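Local coordinates for uncharacterized protein (Bacteroides uniformis, PDB 4IYK) that is of unknown function but is a putative carbohydrate-binding protein, at residues S194-R200 and P219-L225. Numbering follows the deposited sequence.
Sequences SKNYYFR and PVVVIKL
Tyr-197 and Ile-223 form a hydrogen-bonded pair in the antiparallel beta hairpin of strands 196-206 and 216-224, which ends the chain in a domain assigned to the E-set clan. Ile-223 N donates to Tyr-197 O at 2.8 Å and Tyr-197 N answers to Ile-223 O; Phe-199 and Val-221 exchange a second such pair of bonds. The tightly packed part lies on this face, where the aromatic rings of Tyr-197 and Phe-199 are buried and the partly exposed Ile-223 and Leu-225 pack against them. Phe-199 also touches Val-114 and Leu-141, with its CE2 4.0 Å from Ile-223 CB. Tyr-197 and Leu-225 cross at about a right angle, Tyr-197 CD2 lying 3.5 Å from Leu-225 CD1, while the phenol OH bonds to Lys-192 N.

The other face, bearing Asn-196, Tyr-198, Val-222 and Lys-224, is more exposed. Tyr-198 suits it by offering an apolar ring to its neighbours: the chi1 of Val-222 (62°) turns CG2 away from the backbone N and over one ring face, a CH-pi contact 3.7 Å from the centroid, and Val-220 CG1 meets the ring edge in its plane. A serine in place of Tyr-198 would probably leave both valine methyls without their aromatic partner. Polar Asn-196 and Lys-224 suit the loose solvent end, where Lys-224 bends its long chain at chi3 (-124°) and chi4, bringing NZ back to donate to Ser-194 O at 2.7 Å.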
ATOM      1  N   SER A 194      -8.489 -21.680 -14.490  1.00 29.54           N
ATOM      2  CA  SER A 194      -9.661 -21.011 -15.080  1.00 29.85           C
ATOM      3  C   SER A 194     -10.223 -19.879 -14.208  1.00 31.79           C
ATOM      4  O   SER A 194     -11.185 -19.247 -14.637  1.00 31.61           O
ATOM      5  CB  SER A 194     -10.787 -21.996 -15.441  1.00 34.26           C
ATOM      6  OG  SER A 194     -11.575 -22.453 -14.348  1.00 33.46           O
ATOM      7  N   LYS A 195      -9.660 -19.621 -13.013  1.00 27.69           N
ATOM      8  CA  LYS A 195     -10.185 -18.552 -12.136  1.00 26.85           C
ATOM      9  C   LYS A 195      -9.321 -17.296 -12.208  1.00 29.96           C
ATOM     10  O   LYS A 195      -8.127 -17.376 -12.550  1.00 27.37           O
ATOM     11  CB  LYS A 195     -10.307 -19.005 -10.657  1.00 28.25           C
ATOM     12  CG  LYS A 195     -11.156 -20.260 -10.392  1.00 38.25           C
ATOM     13  CD  LYS A 195     -12.648 -20.067 -10.611  1.00 54.41           C
ATOM     14  CE  LYS A 195     -13.396 -21.390 -10.539  1.00 61.94           C
ATOM     15  NZ  LYS A 195     -14.820 -21.234 -10.926  1.00 71.61           N
ATOM     16  N   ASN A 196      -9.941 -16.128 -11.900  1.00 27.37           N
ATOM     17  CA  ASN A 196      -9.246 -14.828 -11.862  1.00 26.83           C
ATOM     18  C   ASN A 196      -8.565 -14.619 -10.518  1.00 27.58           C
ATOM     19  O   ASN A 196      -9.183 -14.833  -9.466  1.00 26.08           O
ATOM     20  CB  ASN A 196     -10.226 -13.658 -12.100  1.00 28.55           C
ATOM     21  CG  ASN A 196     -10.650 -13.457 -13.522  1.00 48.58           C
ATOM     22  OD1 ASN A 196      -9.839 -13.237 -14.421  1.00 35.53           O
ATOM     23  ND2 ASN A 196     -11.949 -13.427 -13.734  1.00 51.83           N
ATOM     24  N   TYR A 197      -7.299 -14.187 -10.556  1.00 23.91           N
ATOM     25  CA  TYR A 197      -6.507 -13.852  -9.380  1.00 23.38           C
ATOM     26  C   TYR A 197      -5.844 -12.490  -9.565  1.00 27.14           C
ATOM     27  O   TYR A 197      -5.558 -12.057 -10.698  1.00 25.48           O
ATOM     28  CB  TYR A 197      -5.455 -14.941  -9.061  1.00 24.33           C
ATOM     29  CG  TYR A 197      -6.130 -16.204  -8.580  1.00 24.82           C
ATOM     30  CD1 TYR A 197      -6.506 -16.356  -7.241  1.00 25.42           C
ATOM     31  CD2 TYR A 197      -6.521 -17.192  -9.481  1.00 25.46           C
ATOM     32  CE1 TYR A 197      -7.209 -17.486  -6.810  1.00 22.76           C
ATOM     33  CE2 TYR A 197      -7.171 -18.348  -9.050  1.00 25.96           C
ATOM     34  CZ  TYR A 197      -7.524 -18.483  -7.717  1.00 28.84           C
ATOM     35  OH  TYR A 197      -8.218 -19.602  -7.321  1.00 34.73           O
ATOM     36  N   TYR A 198      -5.652 -11.813  -8.429  1.00 23.25           N
ATOM     37  CA  TYR A 198      -5.072 -10.491  -8.341  1.00 23.33           C
ATOM     38  C   TYR A 198      -3.685 -10.605  -7.703  1.00 25.18           C
ATOM     39  O   TYR A 198      -3.518 -11.275  -6.673  1.00 22.54           O
ATOM     40  CB  TYR A 198      -6.012  -9.578  -7.553  1.00 26.10           C
ATOM     41  CG  TYR A 198      -7.351  -9.365  -8.248  1.00 30.64           C
ATOM     42  CD1 TYR A 198      -8.312 -10.376  -8.288  1.00 32.34           C
ATOM     43  CD2 TYR A 198      -7.641  -8.163  -8.896  1.00 33.52           C
ATOM     44  CE1 TYR A 198      -9.549 -10.178  -8.898  1.00 34.74           C
ATOM     45  CE2 TYR A 198      -8.889  -7.948  -9.496  1.00 35.51           C
ATOM     46  CZ  TYR A 198      -9.831  -8.963  -9.505  1.00 48.96           C
ATOM     47  OH  TYR A 198     -11.041  -8.782 -10.138  1.00 58.76           O
ATOM     48  N   PHE A 199      -2.688 -10.047  -8.399  1.00 22.33           N
ATOM     49  CA  PHE A 199      -1.276 -10.095  -8.004  1.00 22.31           C
ATOM     50  C   PHE A 199      -0.812  -8.687  -7.709  1.00 26.85           C
ATOM     51  O   PHE A 199      -1.224  -7.736  -8.387  1.00 26.53           O
ATOM     52  CB  PHE A 199      -0.417 -10.768  -9.100  1.00 24.13           C
ATOM     53  CG  PHE A 199      -0.833 -12.192  -9.376  1.00 25.19           C
ATOM     54  CD1 PHE A 199      -0.276 -13.250  -8.657  1.00 27.62           C
ATOM     55  CD2 PHE A 199      -1.842 -12.473 -10.291  1.00 26.06           C
ATOM     56  CE1 PHE A 199      -0.709 -14.568  -8.868  1.00 27.46           C
ATOM     57  CE2 PHE A 199      -2.263 -13.791 -10.512  1.00 28.29           C
ATOM     58  CZ  PHE A 199      -1.704 -14.829  -9.791  1.00 26.16           C
ATOM     59  N   ARG A 200      -0.016  -8.540  -6.664  1.00 23.77           N
ATOM     60  CA  ARG A 200       0.441  -7.214  -6.254  1.00 23.11           C
ATOM     61  C   ARG A 200       1.866  -7.252  -5.739  1.00 25.16           C
ATOM     62  O   ARG A 200       2.182  -7.947  -4.764  1.00 24.34           O
ATOM     63  CB  ARG A 200      -0.504  -6.648  -5.178  1.00 22.70           C
ATOM     64  CG  ARG A 200      -0.433  -5.128  -4.983  1.00 22.90           C
ATOM     65  CD  ARG A 200      -1.291  -4.758  -3.783  1.00 24.15           C
ATOM     66  NE  ARG A 200      -1.563  -3.317  -3.686  1.00 24.00           N
ATOM     67  CZ  ARG A 200      -2.121  -2.730  -2.629  1.00 31.16           C
ATOM     68  NH1 ARG A 200      -2.478  -3.446  -1.579  1.00 21.04           N
ATOM     69  NH2 ARG A 200      -2.330  -1.423  -2.622  1.00 22.27           N
ATOM     70  N   PRO A 219       0.406  -1.015  -8.467  1.00 27.86           N
ATOM     71  CA  PRO A 219      -1.037  -1.309  -8.628  1.00 28.91           C
ATOM     72  C   PRO A 219      -1.300  -2.812  -8.886  1.00 32.38           C
ATOM     73  O   PRO A 219      -0.445  -3.514  -9.447  1.00 31.56           O
ATOM     74  CB  PRO A 219      -1.451  -0.442  -9.838  1.00 30.90           C
ATOM     75  CG  PRO A 219      -0.361   0.604  -9.959  1.00 35.69           C
ATOM     76  CD  PRO A 219       0.891  -0.130  -9.545  1.00 31.30           C
ATOM     77  N   VAL A 220      -2.460  -3.300  -8.434  1.00 28.51           N
ATOM     78  CA  VAL A 220      -2.922  -4.696  -8.590  1.00 27.33           C
ATOM     79  C   VAL A 220      -3.032  -5.071 -10.093  1.00 29.49           C
ATOM     80  O   VAL A 220      -3.466  -4.253 -10.907  1.00 26.98           O
ATOM     81  CB  VAL A 220      -4.272  -4.891  -7.858  1.00 30.87           C
ATOM     82  CG1 VAL A 220      -4.919  -6.221  -8.227  1.00 31.71           C
ATOM     83  CG2 VAL A 220      -4.099  -4.789  -6.356  1.00 29.96           C
ATOM     84  N   VAL A 221      -2.598  -6.305 -10.454  1.00 25.71           N
ATOM     85  CA  VAL A 221      -2.683  -6.861 -11.812  1.00 25.10           C
ATOM     86  C   VAL A 221      -3.574  -8.122 -11.740  1.00 29.31           C
ATOM     87  O   VAL A 221      -3.240  -9.059 -11.022  1.00 28.37           O
ATOM     88  CB  VAL A 221      -1.292  -7.169 -12.417  1.00 29.76           C
ATOM     89  CG1 VAL A 221      -1.406  -7.776 -13.825  1.00 29.57           C
ATOM     90  CG2 VAL A 221      -0.405  -5.921 -12.431  1.00 30.56           C
ATOM     91  N   VAL A 222      -4.716  -8.114 -12.433  1.00 25.85           N
ATOM     92  CA  VAL A 222      -5.648  -9.262 -12.484  1.00 25.65           C
ATOM     93  C   VAL A 222      -5.194 -10.165 -13.623  1.00 28.81           C
ATOM     94  O   VAL A 222      -4.848  -9.671 -14.693  1.00 27.21           O
ATOM     95  CB  VAL A 222      -7.165  -8.870 -12.590  1.00 30.01           C
ATOM     96  CG1 VAL A 222      -7.487  -8.079 -13.874  1.00 29.89           C
ATOM     97  CG2 VAL A 222      -8.082 -10.095 -12.455  1.00 29.81           C
ATOM     98  N   ILE A 223      -5.160 -11.487 -13.385  1.00 25.75           N
ATOM     99  CA  ILE A 223      -4.772 -12.482 -14.395  1.00 25.51           C
ATOM    100  C   ILE A 223      -5.742 -13.653 -14.320  1.00 30.43           C
ATOM    101  O   ILE A 223      -6.014 -14.161 -13.223  1.00 30.59           O
ATOM    102  CB  ILE A 223      -3.287 -12.964 -14.252  1.00 27.56           C
ATOM    103  CG1 ILE A 223      -2.274 -11.766 -14.347  1.00 26.55           C
ATOM    104  CG2 ILE A 223      -2.972 -14.044 -15.300  1.00 27.40           C
ATOM    105  CD1 ILE A 223      -0.809 -12.063 -14.127  1.00 24.85           C
ATOM    106  N   LYS A 224      -6.281 -14.067 -15.476  1.00 27.44           N
ATOM    107  CA  LYS A 224      -7.157 -15.239 -15.523  1.00 27.63           C
ATOM    108  C   LYS A 224      -6.274 -16.444 -15.739  1.00 30.13           C
ATOM    109  O   LYS A 224      -5.507 -16.464 -16.701  1.00 30.18           O
ATOM    110  CB  LYS A 224      -8.224 -15.123 -16.616  1.00 29.80           C
ATOM    111  CG  LYS A 224      -9.121 -16.361 -16.664  1.00 36.18           C
ATOM    112  CD  LYS A 224     -10.315 -16.100 -17.529  1.00 49.37           C
ATOM    113  CE  LYS A 224     -11.592 -16.332 -16.783  1.00 67.36           C
ATOM    114  NZ  LYS A 224     -11.969 -17.769 -16.763  1.00 78.04           N
ATOM    115  N   LEU A 225      -6.342 -17.419 -14.832  1.00 24.20           N
ATOM    116  CA  LEU A 225      -5.494 -18.609 -14.936  1.00 30.15           C
ATOM    117  C   LEU A 225      -6.171 -19.723 -15.780  1.00 41.34           C
ATOM    118  O   LEU A 225      -7.237 -19.476 -16.373  1.00 47.60           O
ATOM    119  CB  LEU A 225      -5.127 -19.142 -13.529  1.00 30.12           C
ATOM    120  CG  LEU A 225      -4.460 -18.179 -12.534  1.00 33.62           C
ATOM    121  CD1 LEU A 225      -4.061 -18.918 -11.290  1.00 34.03           C
ATOM    122  CD2 LEU A 225      -3.233 -17.503 -13.134  1.00 34.46           C
ATOM    123  OXT LEU A 225      -5.612 -20.827 -15.884  1.00 61.42           O
TER